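Local coordinates for PlaB phospholipase (PDB 6ZTI) that hydrolyses phospholipids as a virulence-associated alpha/beta-hydrolase of Legionella pneumophila, its activity being controlled by NAD(H)-mediated tetramerization, at the interface of chains A and B. Sequence-based numbering; all coordinates share one arbitrary frame. Chains: chain A/B, PlaB phospholipase.

Contact 1: the interface of chains A and B. Residues chain A 64, 66-67; chain B 421, 427-429.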
ATOM      1  N   ASP A  64     -14.905   7.464  17.751  1.00 18.13           N
ATOM      2  CA  ASP A  64     -13.518   7.458  18.205  1.00 17.49           C
ATOM      3  C   ASP A  64     -12.811   6.309  17.505  1.00 17.60           C
ATOM      4  O   ASP A  64     -13.181   5.145  17.693  1.00 20.25           O
ATOM      5  CB  ASP A  64     -13.442   7.314  19.724  1.00 29.13           C
ATOM      6  CG  ASP A  64     -12.012   7.340  20.254  1.00 34.34           C
ATOM      7  OD1 ASP A  64     -11.115   6.726  19.630  1.00 27.60           O
ATOM      8  OD2 ASP A  64     -11.790   7.969  21.311  1.00 27.77           O
ATOM      9  N   THR A  66     -10.175   4.751  17.939  1.00 24.83           N
ATOM     10  CA  THR A  66      -9.457   3.754  18.724  1.00 28.43           C
ATOM     11  C   THR A  66     -10.379   2.734  19.371  1.00 19.70           C
ATOM     12  O   THR A  66      -9.916   1.653  19.743  1.00 27.77           O
ATOM     13  CB  THR A  66      -8.626   4.437  19.812  1.00 25.14           C
ATOM     14  OG1 THR A  66      -9.494   5.052  20.773  1.00 31.88           O
ATOM     15  CG2 THR A  66      -7.733   5.506  19.193  1.00 24.58           C
ATOM     16  N   VAL A  67     -11.667   3.034  19.479  1.00 13.43           N
ATOM     17  CA  VAL A  67     -12.583   2.198  20.242  1.00 17.81           C
ATOM     18  C   VAL A  67     -13.084   1.058  19.364  1.00 19.78           C
ATOM     19  O   VAL A  67     -13.473   1.265  18.207  1.00 11.09           O
ATOM     20  CB  VAL A  67     -13.740   3.046  20.798  1.00 24.13           C
ATOM     21  CG1 VAL A  67     -14.777   2.173  21.481  1.00 23.96           C
ATOM     22  CG2 VAL A  67     -13.191   4.104  21.781  1.00 18.95           C
TER
ATOM     23  N   PRO B 421      -2.509   5.187  21.738  1.00 19.15           N
ATOM     24  CA  PRO B 421      -2.566   6.439  22.514  1.00 19.12           C
ATOM     25  C   PRO B 421      -2.207   6.219  23.980  1.00 20.53           C
ATOM     26  O   PRO B 421      -2.358   5.099  24.471  1.00 10.42           O
ATOM     27  CB  PRO B 421      -4.020   6.883  22.366  1.00 25.47           C
ATOM     28  CG  PRO B 421      -4.764   5.639  22.120  1.00 22.00           C
ATOM     29  CD  PRO B 421      -3.854   4.716  21.358  1.00 17.93           C
ATOM     30  N   ALA B 427      -7.258   9.473  23.506  1.00 35.46           N
ATOM     31  CA  ALA B 427      -8.263   8.524  23.053  1.00 35.16           C
ATOM     32  C   ALA B 427      -8.921   7.904  24.277  1.00 30.68           C
ATOM     33  O   ALA B 427      -8.341   7.874  25.364  1.00 35.18           O
ATOM     34  CB  ALA B 427      -7.650   7.435  22.171  1.00 24.96           C
ATOM     35  N   LEU B 428     -10.141   7.402  24.081  1.00 26.16           N
ATOM     36  CA  LEU B 428     -10.870   6.767  25.168  1.00 25.04           C
ATOM     37  C   LEU B 428     -10.392   5.346  25.442  1.00 15.09           C
ATOM     38  O   LEU B 428     -10.704   4.798  26.505  1.00 19.90           O
ATOM     39  CB  LEU B 428     -12.368   6.788  24.845  1.00 16.30           C
ATOM     40  CG  LEU B 428     -12.949   8.203  24.889  1.00 15.33           C
ATOM     41  CD1 LEU B 428     -14.358   8.228  24.350  1.00 23.63           C
ATOM     42  CD2 LEU B 428     -12.924   8.772  26.312  1.00 22.47           C
ATOM     43  N   ALA B 429      -9.658   4.740  24.510  1.00 16.84           N
ATOM     44  CA  ALA B 429      -8.937   3.489  24.724  1.00 14.17           C
ATOM     45  C   ALA B 429      -7.447   3.797  24.604  1.00 13.41           C
ATOM     46  O   ALA B 429      -7.005   4.331  23.582  1.00 19.05           O
ATOM     47  CB  ALA B 429      -9.365   2.427  23.710  1.00 26.88           C
TER
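The loop that joins strand 55-60 to helix 69-89 in the alpha/beta-hydrolase part of chain A meets a segment from the C-terminal part of chain B, where the residues just ahead of strand 429-431 run into that strand. On the chain A side A:Asp64 closes an Asx turn, its carboxylate accepting from A:Thr66. A:Asp64 has CG anti to its backbone N (chi1 -178°), which swings the carboxylate forward over the following residues. A:Asp64 OD1 takes two donors from A:Thr66: the amide N, 2.8 Å away, comes in on the anti lone pair, and the hydroxyl OG1, 2.6 Å from OD1, approaches from above the carboxylate plane. The hydroxyl can do so because OG1 lies in the crowded position between the backbone N and the carbonyl carbon (chi1 67°), leaving the methyl CG2 anti to the carbonyl carbon. These two bonds, made within chain A, should fix the rotation of both side chains at the interface.

The other carboxylate oxygen, OD2, faces chain B and accepts the backbone N-H of B:Leu428. At 3.3 Å between B:Leu428 N and A:Asp64 OD2 the bond is long but nearly straight (167° at H), and the donor stands above the carboxylate plane. Because a main-chain amide is the donor, this bond reads the course of the backbone and not the leucine side chain. The latter crosses the aspartate obliquely, CB and CG lying beside OD2, while A:Val67 brushes B:Leu428 CB with its CG2.

The methyl of B:Ala427 sits against both branches of A:Thr66: CG2 makes the apolar contact, 3.5 Å from B:Ala427 CB, and OG1 lies beside it. Farther out, the same threonine methyl points tip to tip at the ring of B:Pro421, which follows a cis peptide bond, with A:Thr66 CG2 4.2 Å from B:Pro421 CG.

Contact 2: the interface of chains A and B. Residues chain A 66-68, 71, 74-75; chain B 351, 429, 461, 463, 467, 488.
B:Arg461 leaves its strand with CG anti to the backbone N (chi1 -174°) and stays extended from CG to NE, and a turn at chi4 (83°) sets its guanidinium against A:Asp71 in the first turn of helix 69-89. A:Asp71 keeps CG beside its backbone N (chi1 -62°). The grip is side-on: B:Arg461 NE bonds A:Asp71 OD1 at 2.8 Å and B:Arg461 NH2 forms a salt bridge to A:Asp71 OD2 at 2.6 Å, each on a syn lone pair with the two planes nearly coplanar. B:Arg461 NH2 also donates, less straight, to the carbonyl A:Thr66 O at 2.7 Å, within the guanidinium and carbonyl planes, while the methyl of B:Ala429 lies over one guanidinium face.

A:Thr68 positions the carboxylate from the second shell. Its N bonds A:Asp71 OD2 from above the plane, and its OG1 accepts A:Asp71 N in the reciprocal pair of a helix capping box.

One turn on, A:Arg74 crosses B:Ile488 at about a right angle, with A:Arg74 CB 3.6 Å from B:Ile488 CD1, and meets B:Arg351 tip to tip, its CD methylene against the B:Arg351 guanidinium, the two guanidinium planes well out of parallel; A:Asp71, whose OD1 lies 5.7 Å from B:Arg351 NE, may offset some of the like charge. B:Val467 CG1 packs against A:Val67 CG1 and the methyl of A:Ala75. The salt bridge and its apolar flank thus fasten the helix start to the C-terminal part of the partner within the tetramer.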
ATOM      1  N   THR A  66     -10.175   4.751  17.939  1.00 24.83           N
ATOM      2  CA  THR A  66      -9.457   3.754  18.724  1.00 28.43           C
ATOM      3  C   THR A  66     -10.379   2.734  19.371  1.00 19.70           C
ATOM      4  O   THR A  66      -9.916   1.653  19.743  1.00 27.77           O
ATOM      5  CB  THR A  66      -8.626   4.437  19.812  1.00 25.14           C
ATOM      6  OG1 THR A  66      -9.494   5.052  20.773  1.00 31.88           O
ATOM      7  CG2 THR A  66      -7.733   5.506  19.193  1.00 24.58           C
ATOM      8  N   VAL A  67     -11.667   3.034  19.479  1.00 13.43           N
ATOM      9  CA  VAL A  67     -12.583   2.198  20.242  1.00 17.81           C
ATOM     10  C   VAL A  67     -13.084   1.058  19.364  1.00 19.78           C
ATOM     11  O   VAL A  67     -13.473   1.265  18.207  1.00 11.09           O
ATOM     12  CB  VAL A  67     -13.740   3.046  20.798  1.00 24.13           C
ATOM     13  CG1 VAL A  67     -14.777   2.173  21.481  1.00 23.96           C
ATOM     14  CG2 VAL A  67     -13.191   4.104  21.781  1.00 18.95           C
ATOM     15  N   THR A  68     -13.051  -0.158  19.903  1.00 18.17           N
ATOM     16  CA  THR A  68     -13.556  -1.333  19.208  1.00 15.70           C
ATOM     17  C   THR A  68     -14.930  -1.734  19.752  1.00 22.72           C
ATOM     18  O   THR A  68     -15.424  -1.205  20.756  1.00 16.03           O
ATOM     19  CB  THR A  68     -12.575  -2.501  19.335  1.00 20.20           C
ATOM     20  OG1 THR A  68     -12.542  -2.948  20.693  1.00 18.47           O
ATOM     21  CG2 THR A  68     -11.168  -2.089  18.897  1.00 16.74           C
ATOM     22  N   ASP A  71     -14.354  -3.170  23.052  1.00 11.25           N
ATOM     23  CA  ASP A  71     -14.299  -2.105  24.051  1.00 14.48           C
ATOM     24  C   ASP A  71     -15.701  -1.664  24.469  1.00 10.12           C
ATOM     25  O   ASP A  71     -15.978  -1.464  25.656  1.00 11.32           O
ATOM     26  CB  ASP A  71     -13.533  -0.883  23.522  1.00 11.46           C
ATOM     27  CG  ASP A  71     -12.089  -1.158  23.180  1.00 25.90           C
ATOM     28  OD1 ASP A  71     -11.497  -2.145  23.670  1.00 19.13           O
ATOM     29  OD2 ASP A  71     -11.539  -0.338  22.407  1.00 25.84           O
ATOM     30  N   ARG A  74     -17.532  -4.328  26.632  1.00 10.93           N
ATOM     31  CA  ARG A  74     -16.972  -4.273  27.983  1.00 11.11           C
ATOM     32  C   ARG A  74     -17.470  -3.049  28.748  1.00 14.81           C
ATOM     33  O   ARG A  74     -17.747  -3.121  29.951  1.00 12.07           O
ATOM     34  CB  ARG A  74     -15.441  -4.223  27.934  1.00 17.88           C
ATOM     35  CG  ARG A  74     -14.709  -5.518  27.581  1.00 36.03           C
ATOM     36  CD  ARG A  74     -13.169  -5.293  27.581  1.00 27.64           C
ATOM     37  NE  ARG A  74     -12.657  -4.858  28.889  1.00 27.40           N
ATOM     38  CZ  ARG A  74     -11.483  -4.254  29.093  1.00 31.47           C
ATOM     39  NH1 ARG A  74     -10.679  -3.987  28.072  1.00 30.46           N
ATOM     40  NH2 ARG A  74     -11.113  -3.903  30.320  1.00 29.69           N
ATOM     41  N   ALA A  75     -17.524  -1.899  28.081  1.00 11.48           N
ATOM     42  CA  ALA A  75     -17.964  -0.686  28.762  1.00 12.74           C
ATOM     43  C   ALA A  75     -19.448  -0.750  29.100  1.00 11.75           C
ATOM     44  O   ALA A  75     -19.868  -0.214  30.132  1.00 12.43           O
ATOM     45  CB  ALA A  75     -17.659   0.549  27.913  1.00 11.77           C
TER
ATOM     46  N   ARG B 351      -6.250  -7.918  25.154  1.00 20.21           N
ATOM     47  CA  ARG B 351      -7.468  -8.184  24.398  1.00 20.72           C
ATOM     48  C   ARG B 351      -7.176  -8.841  23.058  1.00 22.71           C
ATOM     49  O   ARG B 351      -8.076  -8.944  22.220  1.00 46.45           O
ATOM     50  CB  ARG B 351      -8.262  -6.888  24.180  1.00 20.19           C
ATOM     51  CG  ARG B 351      -8.503  -6.083  25.444  1.00 24.20           C
ATOM     52  CD  ARG B 351      -9.264  -6.895  26.474  1.00 23.63           C
ATOM     53  NE  ARG B 351     -10.621  -7.223  26.037  1.00 21.07           N
ATOM     54  CZ  ARG B 351     -11.329  -8.259  26.482  1.00 41.40           C
ATOM     55  NH1 ARG B 351     -10.813  -9.102  27.372  1.00 32.37           N
ATOM     56  NH2 ARG B 351     -12.556  -8.462  26.024  1.00 38.01           N
ATOM     57  N   ALA B 429      -9.658   4.740  24.510  1.00 16.84           N
ATOM     58  CA  ALA B 429      -8.937   3.489  24.724  1.00 14.17           C
ATOM     59  C   ALA B 429      -7.447   3.797  24.604  1.00 13.41           C
ATOM     60  O   ALA B 429      -7.005   4.331  23.582  1.00 19.05           O
ATOM     61  CB  ALA B 429      -9.365   2.427  23.710  1.00 26.88           C
ATOM     62  N   ARG B 461      -5.093  -2.894  28.160  1.00 10.64           N
ATOM     63  CA  ARG B 461      -5.880  -1.944  27.385  1.00 10.21           C
ATOM     64  C   ARG B 461      -6.850  -1.258  28.342  1.00 14.10           C
ATOM     65  O   ARG B 461      -7.718  -1.904  28.938  1.00 12.07           O
ATOM     66  CB  ARG B 461      -6.595  -2.654  26.247  1.00 13.14           C
ATOM     67  CG  ARG B 461      -7.333  -1.717  25.298  1.00 15.74           C
ATOM     68  CD  ARG B 461      -7.913  -2.487  24.140  1.00 22.59           C
ATOM     69  NE  ARG B 461      -8.748  -1.662  23.273  1.00 21.14           N
ATOM     70  CZ  ARG B 461      -8.281  -0.883  22.300  1.00 24.91           C
ATOM     71  NH1 ARG B 461      -6.981  -0.791  22.065  1.00 26.64           N
ATOM     72  NH2 ARG B 461      -9.123  -0.185  21.557  1.00 17.07           N
ATOM     73  N   VAL B 463      -9.855   1.309  29.091  1.00 14.98           N
ATOM     74  CA  VAL B 463     -11.020   1.866  28.407  1.00 12.13           C
ATOM     75  C   VAL B 463     -11.741   2.773  29.392  1.00 14.20           C
ATOM     76  O   VAL B 463     -12.163   2.328  30.469  1.00 15.95           O
ATOM     77  CB  VAL B 463     -11.956   0.771  27.879  1.00 16.79           C
ATOM     78  CG1 VAL B 463     -13.148   1.381  27.143  1.00 16.06           C
ATOM     79  CG2 VAL B 463     -11.196  -0.181  26.968  1.00 18.10           C
ATOM     80  N   VAL B 467     -16.904   5.537  27.275  1.00 17.02           N
ATOM     81  CA  VAL B 467     -17.241   4.770  26.077  1.00 16.13           C
ATOM     82  C   VAL B 467     -18.682   4.278  26.120  1.00 12.86           C
ATOM     83  O   VAL B 467     -19.321   4.126  25.070  1.00 13.64           O
ATOM     84  CB  VAL B 467     -16.230   3.616  25.900  1.00 12.14           C
ATOM     85  CG1 VAL B 467     -16.676   2.651  24.816  1.00 11.82           C
ATOM     86  CG2 VAL B 467     -14.848   4.189  25.566  1.00 13.25           C
ATOM     87  N   ILE B 488     -12.805   1.208  32.944  1.00 19.02           N
ATOM     88  CA  ILE B 488     -13.723   0.108  33.202  1.00 21.39           C
ATOM     89  C   ILE B 488     -12.943  -1.090  33.731  1.00 25.96           C
ATOM     90  O   ILE B 488     -11.724  -1.189  33.577  1.00 20.90           O
ATOM     91  CB  ILE B 488     -14.517  -0.271  31.939  1.00 20.92           C
ATOM     92  CG1 ILE B 488     -13.598  -0.937  30.902  1.00 17.25           C
ATOM     93  CG2 ILE B 488     -15.193   0.949  31.347  1.00 24.51           C
ATOM     94  CD1 ILE B 488     -14.275  -1.224  29.568  1.00 16.69           C
TER

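Contact 1 and contact 2 lie side by side, the centres of their C-alpha atoms about 7 Å apart, and share A:Thr66, A:Val67 and B:Ala429. Contact 1 engages the loop ahead of helix 69-89, whereas contact 2 extends onto that helix and reaches the chain B terminus. A:Thr66 links them by offering its side chain to the first and its carbonyl to the second. Together they form a continuous patch between the hydrolase part of one subunit and the C-terminal part of the other. Two-fold symmetry repeats it with the chains exchanged, so the pair is tied reciprocally within the tetramer.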